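PDB 2IM5: nicotinate phosphoribosyltransferase from Porphyromonas gingivalis, which probably joins nicotinate to the phosphoribosyl group of 5-phosphoribosyl 1-diphosphate at the expense of ATP, giving nicotinate ribonucleotide for NAD biosynthesis. Local coordinates for residues His211-Tyr225 with Asp243-Asp255. Residues are numbered along the deposited sequence; the frame is centred on the assembly and turned at random.
Sequences HPHEWIQFHGAIYGY and DLGTVLTDTYTTD
His213, at the start of helix 213-223, lies against Leu248 and Thr251 in a buried packing of that helix on strand 246-248 of the parallel sheet and on the loop after it. With CG beside the backbone N and anti to the carbonyl carbon (chi1 -71°), the imidazole reaches across to both. Methyl CD1 of Leu248 sits over the middle of the His213 ring in a CH-pi contact, 3.5 Å from the centroid and 8° off the normal. Thr251 OG1 meets the same ring at its edge through a weak hydrogen bond with ND1, 3.4 Å long but nearly straight. His213 is predicted to become a phosphohistidine by autocatalysis; it is unmodified here, in a family domain of the TIM-barrel clan. Asp250, in the loop along the ring's edge, hydrogen-bonds Ser276. Nearer the strand, the His211 ring is fixed in rotation by ND1 donating to Pro212 O at 2.9 Å, which directs CE1 toward Leu248 CB. Just beyond the helix, past Gly224, Tyr225 forms an offset edge-to-face pair with Tyr252, planes 79° apart, while Thr251 CG2 covers the opposite face of Tyr252. Tyr252 OH donates to a water 2.6 Å away, which in turn donates to Gln217 O.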
loop_
_atom_site.group_PDB
_atom_site.type_symbol
_atom_site.label_atom_id
_atom_site.label_comp_id
_atom_site.label_asym_id
_atom_site.label_seq_id
_atom_site.Cartn_x
_atom_site.Cartn_y
_atom_site.Cartn_z
ATOM N N HIS A 211 3.393 1.279 -6.966
ATOM C CA HIS A 211 2.386 0.302 -7.363
ATOM C C HIS A 211 2.405 -0.717 -6.217
ATOM O O HIS A 211 3.412 -0.862 -5.522
ATOM C CB HIS A 211 2.759 -0.359 -8.696
ATOM C CG HIS A 211 3.850 -1.378 -8.584
ATOM N ND1 HIS A 211 3.675 -2.591 -7.949
ATOM C CD2 HIS A 211 5.136 -1.359 -9.006
ATOM C CE1 HIS A 211 4.806 -3.272 -7.981
ATOM N NE2 HIS A 211 5.708 -2.548 -8.617
ATOM N N PRO A 212 1.294 -1.428 -5.996
ATOM C CA PRO A 212 1.233 -2.413 -4.912
ATOM C C PRO A 212 1.528 -3.841 -5.361
ATOM O O PRO A 212 1.695 -4.109 -6.558
ATOM C CB PRO A 212 -0.193 -2.269 -4.430
ATOM C CG PRO A 212 -0.921 -2.153 -5.767
ATOM C CD PRO A 212 -0.042 -1.198 -6.570
ATOM N N HIS A 213 1.569 -4.750 -4.384
ATOM C CA HIS A 213 1.810 -6.160 -4.643
ATOM C C HIS A 213 0.673 -6.758 -5.465
ATOM O O HIS A 213 0.917 -7.624 -6.301
ATOM C CB HIS A 213 1.915 -6.949 -3.333
ATOM C CG HIS A 213 3.165 -6.684 -2.554
ATOM N ND1 HIS A 213 4.413 -7.077 -2.987
ATOM C CD2 HIS A 213 3.359 -6.063 -1.368
ATOM C CE1 HIS A 213 5.322 -6.709 -2.103
ATOM N NE2 HIS A 213 4.709 -6.091 -1.111
ATOM N N GLU A 214 -0.561 -6.301 -5.229
ATOM C CA GLU A 214 -1.715 -6.850 -5.948
ATOM C C GLU A 214 -1.562 -6.751 -7.465
ATOM O O GLU A 214 -2.030 -7.626 -8.195
ATOM C CB GLU A 214 -3.027 -6.170 -5.512
ATOM C CG GLU A 214 -3.119 -4.687 -5.814
ATOM C CD GLU A 214 -4.502 -4.103 -5.527
ATOM O OE1 GLU A 214 -5.438 -4.329 -6.328
ATOM O OE2 GLU A 214 -4.655 -3.418 -4.494
ATOM N N TRP A 215 -0.902 -5.693 -7.930
ATOM C CA TRP A 215 -0.690 -5.494 -9.362
ATOM C C TRP A 215 0.147 -6.637 -9.912
ATOM O O TRP A 215 -0.202 -7.227 -10.929
ATOM C CB TRP A 215 0.009 -4.153 -9.614
ATOM C CG TRP A 215 0.345 -3.876 -11.054
ATOM C CD1 TRP A 215 1.598 -3.757 -11.593
ATOM C CD2 TRP A 215 -0.581 -3.652 -12.136
ATOM N NE1 TRP A 215 1.509 -3.472 -12.935
ATOM C CE2 TRP A 215 0.188 -3.402 -13.295
ATOM C CE3 TRP A 215 -1.978 -3.640 -12.235
ATOM C CZ2 TRP A 215 -0.396 -3.141 -14.540
ATOM C CZ3 TRP A 215 -2.564 -3.383 -13.478
ATOM C CH2 TRP A 215 -1.769 -3.136 -14.614
ATOM N N ILE A 216 1.237 -6.966 -9.226
ATOM C CA ILE A 216 2.107 -8.060 -9.660
ATOM C C ILE A 216 1.387 -9.398 -9.493
ATOM O O ILE A 216 1.447 -10.263 -10.354
ATOM C CB ILE A 216 3.404 -8.128 -8.827
ATOM C CG1 ILE A 216 4.081 -6.761 -8.765
ATOM C CG2 ILE A 216 4.342 -9.154 -9.423
ATOM C CD1 ILE A 216 4.493 -6.227 -10.081
ATOM N N GLN A 217 0.721 -9.563 -8.356
ATOM C CA GLN A 217 -0.005 -10.794 -8.053
ATOM C C GLN A 217 -1.094 -11.090 -9.089
ATOM O O GLN A 217 -1.323 -12.237 -9.450
ATOM C CB GLN A 217 -0.633 -10.675 -6.674
ATOM C CG GLN A 217 0.362 -10.709 -5.542
ATOM C CD GLN A 217 -0.320 -10.560 -4.195
ATOM O OE1 GLN A 217 -0.717 -9.460 -3.810
ATOM N NE2 GLN A 217 -0.487 -11.671 -3.487
ATOM N N PHE A 218 -1.777 -10.045 -9.546
ATOM C CA PHE A 218 -2.815 -10.218 -10.553
ATOM C C PHE A 218 -2.152 -10.822 -11.790
ATOM O O PHE A 218 -2.652 -11.790 -12.360
ATOM C CB PHE A 218 -3.452 -8.872 -10.903
ATOM C CG PHE A 218 -4.397 -8.933 -12.066
ATOM C CD1 PHE A 218 -5.645 -9.538 -11.936
ATOM C CD2 PHE A 218 -4.034 -8.399 -13.305
ATOM C CE1 PHE A 218 -6.522 -9.610 -13.022
ATOM C CE2 PHE A 218 -4.904 -8.467 -14.396
ATOM C CZ PHE A 218 -6.147 -9.071 -14.257
ATOM N N HIS A 219 -1.009 -10.254 -12.181
ATOM C CA HIS A 219 -0.287 -10.729 -13.357
ATOM C C HIS A 219 0.214 -12.157 -13.166
ATOM O O HIS A 219 0.248 -12.941 -14.113
ATOM C CB HIS A 219 0.878 -9.780 -13.675
ATOM C CG HIS A 219 0.439 -8.474 -14.267
ATOM N ND1 HIS A 219 0.406 -8.246 -15.626
ATOM C CD2 HIS A 219 -0.031 -7.343 -13.687
ATOM C CE1 HIS A 219 -0.065 -7.033 -15.858
ATOM N NE2 HIS A 219 -0.338 -6.464 -14.697
ATOM N N GLY A 220 0.596 -12.499 -11.940
ATOM C CA GLY A 220 1.070 -13.844 -11.686
ATOM C C GLY A 220 -0.052 -14.860 -11.837
ATOM O O GLY A 220 0.146 -15.954 -12.355
ATOM N N ALA A 221 -1.243 -14.493 -11.383
ATOM C CA ALA A 221 -2.397 -15.377 -11.462
ATOM C C ALA A 221 -2.889 -15.555 -12.891
ATOM O O ALA A 221 -3.281 -16.651 -13.281
ATOM C CB ALA A 221 -3.524 -14.835 -10.594
ATOM N N ILE A 222 -2.866 -14.476 -13.669
ATOM C CA ILE A 222 -3.326 -14.520 -15.054
ATOM C C ILE A 222 -2.273 -15.003 -16.056
ATOM O O ILE A 222 -2.555 -15.867 -16.880
ATOM C CB ILE A 222 -3.825 -13.119 -15.513
ATOM C CG1 ILE A 222 -4.918 -12.618 -14.574
ATOM C CG2 ILE A 222 -4.342 -13.188 -16.936
ATOM C CD1 ILE A 222 -6.107 -13.566 -14.426
ATOM N N TYR A 223 -1.067 -14.440 -15.986
ATOM C CA TYR A 223 0.004 -14.790 -16.921
ATOM C C TYR A 223 1.003 -15.848 -16.461
ATOM O O TYR A 223 1.840 -16.283 -17.241
ATOM C CB TYR A 223 0.770 -13.530 -17.306
ATOM C CG TYR A 223 -0.088 -12.499 -17.977
ATOM C CD1 TYR A 223 -0.576 -12.705 -19.265
ATOM C CD2 TYR A 223 -0.442 -11.327 -17.318
ATOM C CE1 TYR A 223 -1.402 -11.767 -19.879
ATOM C CE2 TYR A 223 -1.266 -10.382 -17.921
ATOM C CZ TYR A 223 -1.744 -10.610 -19.199
ATOM O OH TYR A 223 -2.570 -9.690 -19.796
ATOM N N GLY A 224 0.924 -16.266 -15.206
ATOM C CA GLY A 224 1.863 -17.258 -14.721
ATOM C C GLY A 224 3.006 -16.595 -13.979
ATOM O O GLY A 224 3.260 -15.394 -14.153
ATOM N N TYR A 225 3.713 -17.383 -13.173
ATOM C CA TYR A 225 4.819 -16.876 -12.366
ATOM C C TYR A 225 6.097 -16.484 -13.106
ATOM O O TYR A 225 6.747 -15.508 -12.742
ATOM C CB TYR A 225 5.136 -17.892 -11.269
ATOM C CG TYR A 225 3.927 -18.169 -10.413
ATOM C CD1 TYR A 225 3.413 -17.187 -9.564
ATOM C CD2 TYR A 225 3.250 -19.385 -10.502
ATOM C CE1 TYR A 225 2.262 -17.403 -8.830
ATOM C CE2 TYR A 225 2.088 -19.616 -9.773
ATOM C CZ TYR A 225 1.601 -18.621 -8.938
ATOM O OH TYR A 225 0.458 -18.829 -8.209
ATOM N N ASP A 243 6.213 7.384 -15.630
ATOM C CA ASP A 243 5.909 8.034 -14.350
ATOM C C ASP A 243 5.729 6.935 -13.302
ATOM O O ASP A 243 5.572 5.766 -13.651
ATOM C CB ASP A 243 4.623 8.867 -14.440
ATOM C CG ASP A 243 4.859 10.241 -15.045
ATOM O OD1 ASP A 243 5.896 10.861 -14.720
ATOM O OD2 ASP A 243 4.007 10.715 -15.833
ATOM N N LEU A 244 5.763 7.305 -12.028
ATOM C CA LEU A 244 5.589 6.333 -10.947
ATOM C C LEU A 244 6.547 5.155 -11.159
ATOM O O LEU A 244 6.161 3.992 -11.025
ATOM C CB LEU A 244 4.136 5.832 -10.931
ATOM C CG LEU A 244 3.066 6.930 -11.019
ATOM C CD1 LEU A 244 1.674 6.305 -11.026
ATOM C CD2 LEU A 244 3.219 7.895 -9.843
ATOM N N GLY A 245 7.797 5.480 -11.483
ATOM C CA GLY A 245 8.806 4.469 -11.756
ATOM C C GLY A 245 9.479 3.711 -10.621
ATOM O O GLY A 245 10.692 3.555 -10.633
ATOM N N THR A 246 8.714 3.236 -9.649
ATOM C CA THR A 246 9.284 2.463 -8.547
ATOM C C THR A 246 8.706 1.065 -8.647
ATOM O O THR A 246 7.527 0.905 -8.949
ATOM C CB THR A 246 8.903 3.044 -7.178
ATOM O OG1 THR A 246 9.414 4.376 -7.068
ATOM C CG2 THR A 246 9.488 2.198 -6.053
ATOM N N VAL A 247 9.522 0.047 -8.416
ATOM C CA VAL A 247 9.009 -1.308 -8.506
ATOM C C VAL A 247 9.276 -2.160 -7.268
ATOM O O VAL A 247 10.343 -2.076 -6.655
ATOM C CB VAL A 247 9.573 -2.024 -9.760
ATOM C CG1 VAL A 247 11.084 -2.136 -9.665
ATOM C CG2 VAL A 247 8.927 -3.408 -9.909
ATOM N N LEU A 248 8.273 -2.954 -6.894
ATOM C CA LEU A 248 8.356 -3.872 -5.767
ATOM C C LEU A 248 9.025 -5.130 -6.292
ATOM O O LEU A 248 8.678 -5.613 -7.369
ATOM C CB LEU A 248 6.957 -4.214 -5.249
ATOM C CG LEU A 248 6.418 -3.335 -4.124
ATOM C CD1 LEU A 248 4.954 -3.664 -3.877
ATOM C CD2 LEU A 248 7.241 -3.566 -2.859
ATOM N N THR A 249 9.959 -5.678 -5.525
ATOM C CA THR A 249 10.703 -6.853 -5.961
ATOM C C THR A 249 10.454 -8.165 -5.224
ATOM O O THR A 249 10.808 -9.223 -5.731
ATOM C CB THR A 249 12.220 -6.584 -5.875
ATOM O OG1 THR A 249 12.609 -6.503 -4.496
ATOM C CG2 THR A 249 12.571 -5.267 -6.558
ATOM N N ASP A 250 9.829 -8.117 -4.054
ATOM C CA ASP A 250 9.637 -9.337 -3.262
ATOM C C ASP A 250 8.372 -10.176 -3.456
ATOM O O ASP A 250 8.218 -11.197 -2.779
ATOM C CB ASP A 250 9.772 -8.987 -1.774
ATOM C CG ASP A 250 8.600 -8.161 -1.260
ATOM O OD1 ASP A 250 7.988 -7.429 -2.063
ATOM O OD2 ASP A 250 8.290 -8.231 -0.050
ATOM N N THR A 251 7.485 -9.772 -4.365
ATOM C CA THR A 251 6.246 -10.514 -4.585
ATOM C C THR A 251 6.492 -12.011 -4.682
ATOM O O THR A 251 5.842 -12.795 -4.002
ATOM C CB THR A 251 5.529 -10.055 -5.860
ATOM O OG1 THR A 251 5.463 -8.626 -5.875
ATOM C CG2 THR A 251 4.103 -10.628 -5.903
ATOM N N TYR A 252 7.432 -12.409 -5.528
ATOM C CA TYR A 252 7.742 -13.825 -5.664
ATOM C C TYR A 252 9.192 -14.035 -5.290
ATOM O O TYR A 252 9.879 -14.847 -5.901
ATOM C CB TYR A 252 7.490 -14.302 -7.102
ATOM C CG TYR A 252 6.055 -14.120 -7.526
ATOM C CD1 TYR A 252 5.023 -14.775 -6.856
ATOM C CD2 TYR A 252 5.724 -13.243 -8.553
ATOM C CE1 TYR A 252 3.697 -14.556 -7.192
ATOM C CE2 TYR A 252 4.400 -13.016 -8.903
ATOM C CZ TYR A 252 3.390 -13.674 -8.215
ATOM O OH TYR A 252 2.075 -13.443 -8.537
ATOM N N THR A 253 9.642 -13.287 -4.283
ATOM C CA THR A 253 11.018 -13.371 -3.819
ATOM C C THR A 253 11.901 -12.438 -4.639
ATOM O O THR A 253 11.815 -12.403 -5.868
ATOM C CB THR A 253 11.534 -14.824 -3.931
ATOM O OG1 THR A 253 11.340 -15.500 -2.678
ATOM C CG2 THR A 253 12.956 -14.861 -4.362
ATOM N N THR A 254 12.744 -11.675 -3.952
ATOM C CA THR A 254 13.643 -10.745 -4.614
ATOM C C THR A 254 14.705 -11.446 -5.466
ATOM O O THR A 254 15.146 -10.893 -6.475
ATOM C CB THR A 254 14.326 -9.806 -3.587
ATOM O OG1 THR A 254 13.349 -8.903 -3.056
ATOM C CG2 THR A 254 15.429 -8.986 -4.248
ATOM N N ASP A 255 15.108 -12.656 -5.084
ATOM C CA ASP A 255 16.099 -13.381 -5.880
ATOM C C ASP A 255 15.535 -13.689 -7.267
ATOM O O ASP A 255 16.250 -13.602 -8.268
ATOM C CB ASP A 255 16.525 -14.689 -5.194
ATOM C CG ASP A 255 17.405 -14.449 -3.965
ATOM O OD1 ASP A 255 17.963 -13.336 -3.834
ATOM O OD2 ASP A 255 17.551 -15.376 -3.140
HETATM O O HOH W 1 5.349 2.189 -8.637
HETATM O O HOH W 2 -0.148 -14.403 -7.612
#